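Local atomic coordinates of ferredoxin (Mycobacterium smegmatis, PDB entry 2V2K), a protein that binds iron-sulfur clusters and transfers electrons in a wide variety of metabolic reactions. Residues 14-19 and 23-28; 44-47 and 53-56; 2-7 and 69-74. All coordinates share one frame; numbering follows the deposited sequence. Where two conformers were deposited one is given.

Contact 1: residues 14-19 and 23-28; sequences KACIEE and DCIYEG. With F3S (Fe3-s4 cluster), chain D; F3S (Fe3-s4 cluster), chain C.
K14 and E27 form the polar part of this contact, a salt bridge at its outer side. The lysine ammonium sits before both oxygens of the carboxylate, with NZ of K14 2.9 Å from OE2 of E27 and 3.0 Å from OE1 of E27; as hydrogen bonds both are weak, so the attraction is probably chiefly electrostatic. Both chains are extended beyond CG and meet at about a right angle. CG of E27 is anti to its backbone N (chi1 -169°), which carries the carboxylate out from strand 25-27 to the lysine. E27 also pairs with K12, and two positive charges next to it would probably keep the acid ionised.

The apolar part is centred on I25, whose side chain packs against the weakly bonded helix 15-19. Its CD1 comes within 4.0 Å of CB of C16, while at the root of the side chain CB of I25 lies 4.0 Å from CG2 of I17. L32 and I34 of the neighbouring strand cover I25 as well. Beside this patch a water stands 2.6 Å from O of I17 and 3.2 Å from OD1 of D23, linking the helix to the start of the second segment.

The helix is also tied to a cluster: SG of C16 binds FE1 of the chain D cluster at 2.4 Å, the sulfur lying between the backbone N and the carbonyl carbon (chi1 59°). I25 packs between this cysteine and the other cluster, with CD1 of I25 3.8 Å from S3 of the chain C cluster. A cluster-binding cysteine near the start of a short helix, followed by C20 and P21 and a returning strand, is the Cys-x3-Cys-Pro arrangement of two-cluster bacterial ferredoxins.

Contact 2: residues 44-47 and 53-56; sequences ACEP and AIYY. With F3S (Fe3-s4 cluster), chain C; F3S (Fe3-s4 cluster), chain D.
I54 packs against C45 and E46 in the second Cys-x3-Cys-Pro unit of the two-cluster ferredoxin fold, where a helical turn carrying C45 is followed by C49, P50 and strand 54-56. A53 leads into the strand with its methyl group against the chain D cluster. I54 then packs its side chain against the turn, and its branches divide the work. CD1 of I54 reaches CB of C45 at 3.8 Å, and CG2 of I54 lies 4.0 Å from CB of E46. CG1 of I54, beside the backbone N (chi1 -58°), is turned to the chain D cluster and comes 3.9 Å from its S3. SG of C45 binds FE3 of the chain C cluster at 2.3 Å, and I54 thus packs between this cysteine and the chain D cluster. The carbonyl of I54 is met by E46, whose CG lies 3.3 Å from O of I54. Bending at chi2 (-90°) takes the carboxylate off to a water that donates both to OE2 of E46, at 2.6 Å, and to O of I54, at 2.9 Å. Y55 packs its side chain on V60 and W64. At Y56 the ring swings out to the ring of Y2, the planes inclined at about 60° and CD1 of Y56 3.5 Å from CE2 of Y2.

Contact 3: residues 2-7 and 69-74; sequences YVIAEP and QANADF. With F3S (Fe3-s4 cluster), chain C.
N71 lays its carboxamide along the backbone of I4 and grips both of that residue's peptide groups. The amide nitrogen of I4 donates to OD1 of N71 across 3.2 Å, nearly straight at 166°, but approaches from above the plane of the side-chain carbonyl and not along a lone pair. In return, ND2 of N71 donates a hydrogen bond to O of I4 at 3.0 Å (155°), this time in the carbonyl plane and on a lone pair, with the acceptor slightly tilted from the plane of the asparagine amide. With the side chain placed beside its own backbone N (chi1 -81°), the amide is near the preceding turn of the helix, where ND2 also donates to O of Y67, while OD1 accepts a further bond from N of I34. Two bonds at each end fix the rotation of this buried group and leave both of its polar atoms well provided for.

V3 adds a van der Waals contact, its CG1 3.9 Å from ND2 of N71. On one edge, strand 2-4 pairs antiparallel with strand 54-56 through V3 and A5; I4 offers its N and O on the opposite edge, and N71 takes them up while joining strand 32-34 too. In this way helix 67-73, which follows the two-cluster ferredoxin core in the chain, is fastened to the N-terminal strand. At the start of segment 2-7, the ring of Y2 presents one face to S1 of the chain C cluster, its CD2 3.2 Å and its CG 3.4 Å from that sulfur.

In the fold
The chain starts with strand 2-4, one half of contact 3, which is completed only when helix 67-73 returns to it; the long loop so closed encloses the other two contacts. Contact 1 shuts a short loop first, bringing strand 25-27 back to helix 15-19, and contact 2 follows in series, joining the turn 44-47 to strand 54-56. None of the three cross. C16 and I25 of contact 1 pack directly on I54 and C45 of contact 2, between the two clusters that both contacts touch. Strand 54-56 is paired with strand 2-4, joining contacts 2 and 3, while F74 of contact 3 covers Y26 and G28 of contact 1.

Contact 1: residues 14-19 and 23-28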
loop_
_atom_site.group_PDB
_atom_site.type_symbol
_atom_site.label_atom_id
_atom_site.label_comp_id
_atom_site.label_asym_id
_atom_site.label_seq_id
_atom_site.Cartn_x
_atom_site.Cartn_y
_atom_site.Cartn_z
ATOM N N LYS A 14 7.743 2.597 -6.464
ATOM C CA LYS A 14 8.195 3.269 -5.252
ATOM C C LYS A 14 8.392 4.798 -5.400
ATOM O O LYS A 14 9.010 5.420 -4.564
ATOM C CB LYS A 14 9.454 2.593 -4.662
ATOM C CG LYS A 14 9.241 1.181 -4.153
ATOM C CD LYS A 14 10.555 0.628 -3.630
ATOM C CE LYS A 14 10.638 -0.884 -3.690
ATOM N NZ LYS A 14 11.801 -1.395 -2.865
ATOM N N ALA A 15 7.812 5.404 -6.428
ATOM C CA ALA A 15 7.777 6.859 -6.530
ATOM C C ALA A 15 7.013 7.491 -5.355
ATOM O O ALA A 15 7.364 8.573 -4.873
ATOM C CB ALA A 15 7.122 7.253 -7.840
ATOM N N CYS A 16 5.939 6.813 -4.929
ATOM C CA CYS A 16 5.037 7.272 -3.845
ATOM C C CYS A 16 5.718 7.525 -2.508
ATOM O O CYS A 16 5.392 8.504 -1.822
ATOM C CB CYS A 16 3.907 6.262 -3.643
ATOM S SG CYS A 16 4.480 4.597 -3.221
ATOM N N ILE A 17 6.666 6.661 -2.138
ATOM C CA ILE A 17 7.294 6.771 -0.816
ATOM C C ILE A 17 8.043 8.090 -0.653
ATOM O O ILE A 17 8.047 8.657 0.442
ATOM C CB ILE A 17 8.150 5.521 -0.448
ATOM C CG1 ILE A 17 9.327 5.317 -1.393
ATOM C CG2 ILE A 17 7.266 4.274 -0.453
ATOM C CD1 ILE A 17 10.395 4.344 -0.817
ATOM N N GLU A 18 8.650 8.581 -1.728
ATOM C CA GLU A 18 9.287 9.896 -1.713
ATOM C C GLU A 18 8.361 10.976 -1.155
ATOM O O GLU A 18 8.781 11.820 -0.363
ATOM C CB GLU A 18 9.756 10.280 -3.118
ATOM C CG GLU A 18 10.140 9.094 -3.990
ATOM N N GLU A 19 7.101 10.940 -1.574
ATOM C CA GLU A 19 6.190 12.073 -1.420
ATOM C C GLU A 19 5.467 12.148 -0.061
ATOM O O GLU A 19 4.909 13.194 0.264
ATOM C CB GLU A 19 5.143 12.085 -2.572
ATOM C CG GLU A 19 5.756 12.017 -3.993
ATOM C CD GLU A 19 6.669 13.205 -4.325
ATOM O OE1 GLU A 19 6.386 14.320 -3.862
ATOM O OE2 GLU A 19 7.668 13.038 -5.070
ATOM N N ASP A 23 5.571 9.243 6.102
ATOM C CA ASP A 23 6.284 7.996 5.874
ATOM C C ASP A 23 5.458 6.758 6.280
ATOM O O ASP A 23 5.964 5.845 6.960
ATOM C CB ASP A 23 7.617 8.043 6.621
ATOM C CG ASP A 23 8.547 6.933 6.236
ATOM O OD1 ASP A 23 8.411 6.384 5.115
ATOM O OD2 ASP A 23 9.419 6.610 7.068
ATOM N N CYS A 24 4.194 6.729 5.845
ATOM C CA CYS A 24 3.234 5.637 6.212
ATOM C C CYS A 24 2.966 4.590 5.118
ATOM O O CYS A 24 1.993 3.823 5.218
ATOM C CB CYS A 24 1.904 6.212 6.685
ATOM S SG CYS A 24 0.918 6.933 5.381
ATOM N N ILE A 25 3.844 4.525 4.102
ATOM C CA ILE A 25 3.712 3.603 2.989
ATOM C C ILE A 25 4.808 2.545 3.143
ATOM O O ILE A 25 5.984 2.849 3.032
ATOM C CB ILE A 25 3.774 4.288 1.591
ATOM C CG1 ILE A 25 2.945 5.588 1.567
ATOM C CG2 ILE A 25 3.283 3.255 0.505
ATOM C CD1 ILE A 25 2.731 6.241 0.191
ATOM N N TYR A 26 4.374 1.319 3.438
ATOM C CA TYR A 26 5.248 0.224 3.859
ATOM C C TYR A 26 5.354 -0.856 2.786
ATOM O O TYR A 26 4.371 -1.139 2.096
ATOM C CB TYR A 26 4.741 -0.422 5.140
ATOM C CG TYR A 26 4.718 0.449 6.396
ATOM C CD1 TYR A 26 5.576 0.197 7.468
ATOM C CD2 TYR A 26 3.815 1.522 6.535
ATOM C CE1 TYR A 26 5.539 0.985 8.654
ATOM C CE2 TYR A 26 3.772 2.298 7.722
ATOM C CZ TYR A 26 4.635 2.023 8.765
ATOM O OH TYR A 26 4.605 2.800 9.916
ATOM N N GLU A 27 6.526 -1.486 2.702
ATOM C CA GLU A 27 6.801 -2.446 1.628
ATOM C C GLU A 27 6.627 -3.915 2.041
ATOM O O GLU A 27 7.235 -4.362 3.011
ATOM C CB GLU A 27 8.221 -2.261 1.102
ATOM C CG GLU A 27 8.485 -3.035 -0.183
ATOM C CD GLU A 27 9.865 -2.823 -0.743
ATOM O OE1 GLU A 27 10.611 -1.972 -0.203
ATOM O OE2 GLU A 27 10.228 -3.527 -1.721
ATOM N N GLY A 28 5.824 -4.643 1.271
ATOM C CA GLY A 28 5.703 -6.105 1.385
ATOM C C GLY A 28 6.477 -6.779 0.249
ATOM O O GLY A 28 7.122 -6.116 -0.558
HETATM FE FE1 F3S D . 4.035 3.229 -5.160
HETATM FE FE3 F3S D . 3.309 0.839 -6.038
HETATM FE FE4 F3S D . 2.880 2.980 -7.537
HETATM S S1 F3S D . 5.107 1.240 -4.968
HETATM S S2 F3S D . 4.537 4.399 -7.040
HETATM S S3 F3S D . 2.018 2.465 -5.524
HETATM S S4 F3S D . 3.461 0.848 -8.182
HETATM FE FE1 F3S C . -1.603 9.313 3.073
HETATM FE FE3 F3S C . -0.447 9.536 0.594
HETATM FE FE4 F3S C . 0.985 9.971 2.841
HETATM S S1 F3S C . -2.497 10.301 1.231
HETATM S S2 F3S C . -0.503 10.898 4.324
HETATM S S3 F3S C . -0.004 7.945 2.206
HETATM S S4 F3S C . 1.122 11.203 0.879
HETATM O O HOH W 1 8.293 8.736 2.980
#

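Contact 2: residues 44-47 and 53-56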
loop_
_atom_site.group_PDB
_atom_site.type_symbol
_atom_site.label_atom_id
_atom_site.label_comp_id
_atom_site.label_asym_id
_atom_site.label_seq_id
_atom_site.Cartn_x
_atom_site.Cartn_y
_atom_site.Cartn_z
ATOM N N ALA A 44 -0.169 13.412 -1.601
ATOM C CA ALA A 44 1.033 13.689 -2.417
ATOM C C ALA A 44 1.522 12.447 -3.176
ATOM O O ALA A 44 2.161 12.566 -4.199
ATOM C CB ALA A 44 2.131 14.206 -1.542
ATOM N N CYS A 45 1.186 11.265 -2.653
ATOM C CA CYS A 45 1.575 9.981 -3.240
ATOM C C CYS A 45 0.817 9.673 -4.526
ATOM O O CYS A 45 1.391 9.090 -5.446
ATOM C CB CYS A 45 1.332 8.862 -2.218
ATOM S SG CYS A 45 -0.412 8.779 -1.601
ATOM N N GLU A 46 -0.466 10.045 -4.577
ATOM C CA GLU A 46 -1.363 9.592 -5.617
ATOM C C GLU A 46 -0.971 10.039 -7.036
ATOM O O GLU A 46 -0.994 9.222 -7.963
ATOM C CB GLU A 46 -2.801 9.985 -5.262
ATOM C CG GLU A 46 -3.855 9.495 -6.244
ATOM C CD GLU A 46 -4.148 10.463 -7.394
ATOM O OE1 GLU A 46 -3.689 11.620 -7.342
ATOM O OE2 GLU A 46 -4.845 10.056 -8.352
ATOM N N PRO A 47 -0.538 11.289 -7.205
ATOM C CA PRO A 47 -0.197 11.728 -8.554
ATOM C C PRO A 47 1.045 11.123 -9.159
ATOM O O PRO A 47 1.179 11.153 -10.338
ATOM C CB PRO A 47 -0.047 13.256 -8.443
ATOM C CG PRO A 47 -0.277 13.579 -7.125
ATOM C CD PRO A 47 -0.561 12.420 -6.269
ATOM N N ALA A 53 -1.951 3.128 -9.215
ATOM C CA ALA A 53 -2.337 2.152 -8.178
ATOM C C ALA A 53 -3.031 2.778 -6.972
ATOM O O ALA A 53 -3.728 2.085 -6.234
ATOM C CB ALA A 53 -1.112 1.389 -7.679
ATOM N N ILE A 54 -2.814 4.071 -6.763
ATOM C CA ILE A 54 -3.224 4.744 -5.527
ATOM C C ILE A 54 -4.516 5.529 -5.714
ATOM O O ILE A 54 -4.646 6.290 -6.682
ATOM C CB ILE A 54 -2.133 5.701 -4.981
ATOM C CG1 ILE A 54 -0.849 4.929 -4.718
ATOM C CG2 ILE A 54 -2.650 6.339 -3.718
ATOM C CD1 ILE A 54 0.294 5.727 -4.174
ATOM N N TYR A 55 -5.457 5.300 -4.781
ATOM C CA TYR A 55 -6.761 5.956 -4.746
ATOM C C TYR A 55 -7.170 6.448 -3.334
ATOM O O TYR A 55 -6.906 5.805 -2.321
ATOM C CB TYR A 55 -7.843 4.980 -5.249
ATOM C CG TYR A 55 -7.669 4.534 -6.670
ATOM C CD1 TYR A 55 -8.329 5.180 -7.713
ATOM C CD2 TYR A 55 -6.835 3.467 -6.983
ATOM C CE1 TYR A 55 -8.151 4.775 -9.035
ATOM C CE2 TYR A 55 -6.658 3.054 -8.292
ATOM C CZ TYR A 55 -7.307 3.715 -9.315
ATOM O OH TYR A 55 -7.138 3.280 -10.620
ATOM N N TYR A 56 -7.871 7.573 -3.253
ATOM C CA TYR A 56 -8.528 7.912 -1.998
ATOM C C TYR A 56 -9.531 6.781 -1.687
ATOM O O TYR A 56 -10.155 6.198 -2.612
ATOM C CB TYR A 56 -9.221 9.294 -2.083
ATOM C CG TYR A 56 -10.007 9.682 -0.848
ATOM C CD1 TYR A 56 -9.385 9.826 0.386
ATOM C CD2 TYR A 56 -11.389 9.892 -0.914
ATOM C CE1 TYR A 56 -10.108 10.174 1.531
ATOM C CE2 TYR A 56 -12.109 10.240 0.209
ATOM C CZ TYR A 56 -11.473 10.375 1.436
ATOM O OH TYR A 56 -12.220 10.711 2.560
HETATM FE FE1 F3S C . -1.603 9.313 3.073
HETATM FE FE3 F3S C . -0.447 9.536 0.594
HETATM FE FE4 F3S C . 0.985 9.971 2.841
HETATM S S1 F3S C . -2.497 10.301 1.231
HETATM S S2 F3S C . -0.503 10.898 4.324
HETATM S S3 F3S C . -0.004 7.945 2.206
HETATM S S4 F3S C . 1.122 11.203 0.879
HETATM FE FE1 F3S D . 4.035 3.229 -5.160
HETATM FE FE3 F3S D . 3.309 0.839 -6.038
HETATM FE FE4 F3S D . 2.880 2.980 -7.537
HETATM S S1 F3S D . 5.107 1.240 -4.968
HETATM S S2 F3S D . 4.537 4.399 -7.040
HETATM S S3 F3S D . 2.018 2.465 -5.524
HETATM S S4 F3S D . 3.461 0.848 -8.182
HETATM O O HOH W 2 -2.338 6.746 -8.354
HETATM O O HOH W 3 -6.382 7.963 -8.219
#

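Contact 3: residues 2-7 and 69-74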
loop_
_atom_site.group_PDB
_atom_site.type_symbol
_atom_site.label_atom_id
_atom_site.label_comp_id
_atom_site.label_asym_id
_atom_site.label_seq_id
_atom_site.Cartn_x
_atom_site.Cartn_y
_atom_site.Cartn_z
ATOM N N TYR A 2 -5.799 6.942 2.040
ATOM C CA TYR A 2 -5.608 6.502 0.682
ATOM C C TYR A 2 -5.243 4.988 0.714
ATOM O O TYR A 2 -4.886 4.440 1.772
ATOM C CB TYR A 2 -4.535 7.361 -0.010
ATOM C CG TYR A 2 -5.054 8.724 -0.450
ATOM C CD1 TYR A 2 -5.074 9.081 -1.796
ATOM C CD2 TYR A 2 -5.577 9.627 0.472
ATOM C CE1 TYR A 2 -5.560 10.327 -2.203
ATOM C CE2 TYR A 2 -6.066 10.875 0.074
ATOM C CZ TYR A 2 -6.047 11.218 -1.259
ATOM O OH TYR A 2 -6.535 12.454 -1.662
ATOM N N VAL A 3 -5.388 4.342 -0.439
ATOM C CA VAL A 3 -5.323 2.874 -0.609
ATOM C C VAL A 3 -4.491 2.521 -1.852
ATOM O O VAL A 3 -4.702 3.100 -2.922
ATOM C CB VAL A 3 -6.745 2.251 -0.733
ATOM C CG1 VAL A 3 -6.659 0.751 -0.970
ATOM C CG2 VAL A 3 -7.558 2.581 0.520
ATOM N N ILE A 4 -3.541 1.587 -1.707
ATOM C CA ILE A 4 -2.844 1.008 -2.858
ATOM C C ILE A 4 -3.623 -0.246 -3.315
ATOM O O ILE A 4 -3.899 -1.154 -2.523
ATOM C CB ILE A 4 -1.353 0.700 -2.535
ATOM C CG1 ILE A 4 -0.639 1.968 -2.020
ATOM C CG2 ILE A 4 -0.648 0.139 -3.766
ATOM C CD1 ILE A 4 0.849 1.816 -1.722
ATOM N N ALA A 5 -3.947 -0.280 -4.607
ATOM C CA ALA A 5 -4.726 -1.369 -5.229
ATOM C C ALA A 5 -3.857 -2.242 -6.184
ATOM O O ALA A 5 -2.618 -2.075 -6.248
ATOM C CB ALA A 5 -5.946 -0.764 -5.980
ATOM N N GLU A 6 -4.511 -3.144 -6.931
ATOM C CA GLU A 6 -3.845 -4.230 -7.698
ATOM C C GLU A 6 -2.722 -3.849 -8.672
ATOM O O GLU A 6 -1.791 -4.626 -8.825
ATOM C CB GLU A 6 -4.886 -5.092 -8.453
ATOM C CG GLU A 6 -4.319 -6.449 -8.969
ATOM C CD GLU A 6 -5.374 -7.572 -9.103
ATOM O OE1 GLU A 6 -6.054 -7.932 -8.104
ATOM O OE2 GLU A 6 -5.496 -8.137 -10.212
ATOM N N PRO A 7 -2.776 -2.654 -9.315
ATOM C CA PRO A 7 -1.682 -2.304 -10.237
ATOM C C PRO A 7 -0.273 -2.251 -9.659
ATOM O O PRO A 7 0.685 -2.420 -10.412
ATOM C CB PRO A 7 -2.094 -0.935 -10.782
ATOM C CG PRO A 7 -3.568 -0.904 -10.612
ATOM C CD PRO A 7 -3.821 -1.617 -9.316
ATOM N N GLN A 69 -9.255 -3.215 2.801
ATOM C CA GLN A 69 -9.005 -4.155 3.891
ATOM C C GLN A 69 -7.606 -4.796 3.850
ATOM O O GLN A 69 -7.021 -5.069 4.906
ATOM C CB GLN A 69 -10.046 -5.274 3.897
ATOM C CG GLN A 69 -9.995 -6.122 5.155
ATOM C CD GLN A 69 -10.341 -5.327 6.415
ATOM O OE1 GLN A 69 -9.591 -5.331 7.398
ATOM N NE2 GLN A 69 -11.478 -4.625 6.380
ATOM N N ALA A 70 -7.090 -5.028 2.647
ATOM C CA ALA A 70 -5.778 -5.642 2.483
ATOM C C ALA A 70 -4.676 -4.742 3.030
ATOM O O ALA A 70 -3.720 -5.218 3.644
ATOM C CB ALA A 70 -5.524 -5.964 1.018
ATOM N N ASN A 71 -4.815 -3.440 2.806
ATOM C CA ASN A 71 -3.854 -2.468 3.313
ATOM C C ASN A 71 -3.807 -2.446 4.837
ATOM O O ASN A 71 -2.735 -2.333 5.433
ATOM C CB ASN A 71 -4.173 -1.070 2.777
ATOM C CG ASN A 71 -3.658 -0.856 1.368
ATOM O OD1 ASN A 71 -2.940 0.107 1.096
ATOM N ND2 ASN A 71 -4.023 -1.754 0.460
ATOM N N ALA A 72 -4.974 -2.554 5.463
ATOM C CA ALA A 72 -5.060 -2.633 6.916
ATOM C C ALA A 72 -4.498 -3.953 7.430
ATOM O O ALA A 72 -3.739 -3.980 8.399
ATOM C CB ALA A 72 -6.500 -2.455 7.372
ATOM N N ASP A 73 -4.875 -5.047 6.776
ATOM C CA ASP A 73 -4.431 -6.409 7.201
ATOM C C ASP A 73 -2.899 -6.602 7.178
ATOM O O ASP A 73 -2.349 -7.427 7.943
ATOM C CB ASP A 73 -5.094 -7.499 6.324
ATOM C CG ASP A 73 -6.589 -7.717 6.615
ATOM O OD1 ASP A 73 -7.092 -7.256 7.666
ATOM O OD2 ASP A 73 -7.265 -8.401 5.791
ATOM N N PHE A 74 -2.205 -5.859 6.314
ATOM C CA PHE A 74 -0.734 -5.899 6.281
ATOM C C PHE A 74 -0.081 -5.625 7.650
ATOM O O PHE A 74 1.001 -6.146 7.945
ATOM C CB PHE A 74 -0.168 -4.916 5.256
ATOM C CG PHE A 74 1.327 -4.985 5.107
ATOM C CD1 PHE A 74 1.929 -5.984 4.335
ATOM C CD2 PHE A 74 2.138 -4.026 5.697
ATOM C CE1 PHE A 74 3.298 -6.031 4.173
ATOM C CE2 PHE A 74 3.524 -4.073 5.549
ATOM C CZ PHE A 74 4.104 -5.068 4.801
HETATM FE FE1 F3S C . -1.603 9.313 3.073
HETATM FE FE3 F3S C . -0.447 9.536 0.594
HETATM FE FE4 F3S C . 0.985 9.971 2.841
HETATM S S1 F3S C . -2.497 10.301 1.231
HETATM S S2 F3S C . -0.503 10.898 4.324
HETATM S S3 F3S C . -0.004 7.945 2.206
HETATM S S4 F3S C . 1.122 11.203 0.879
#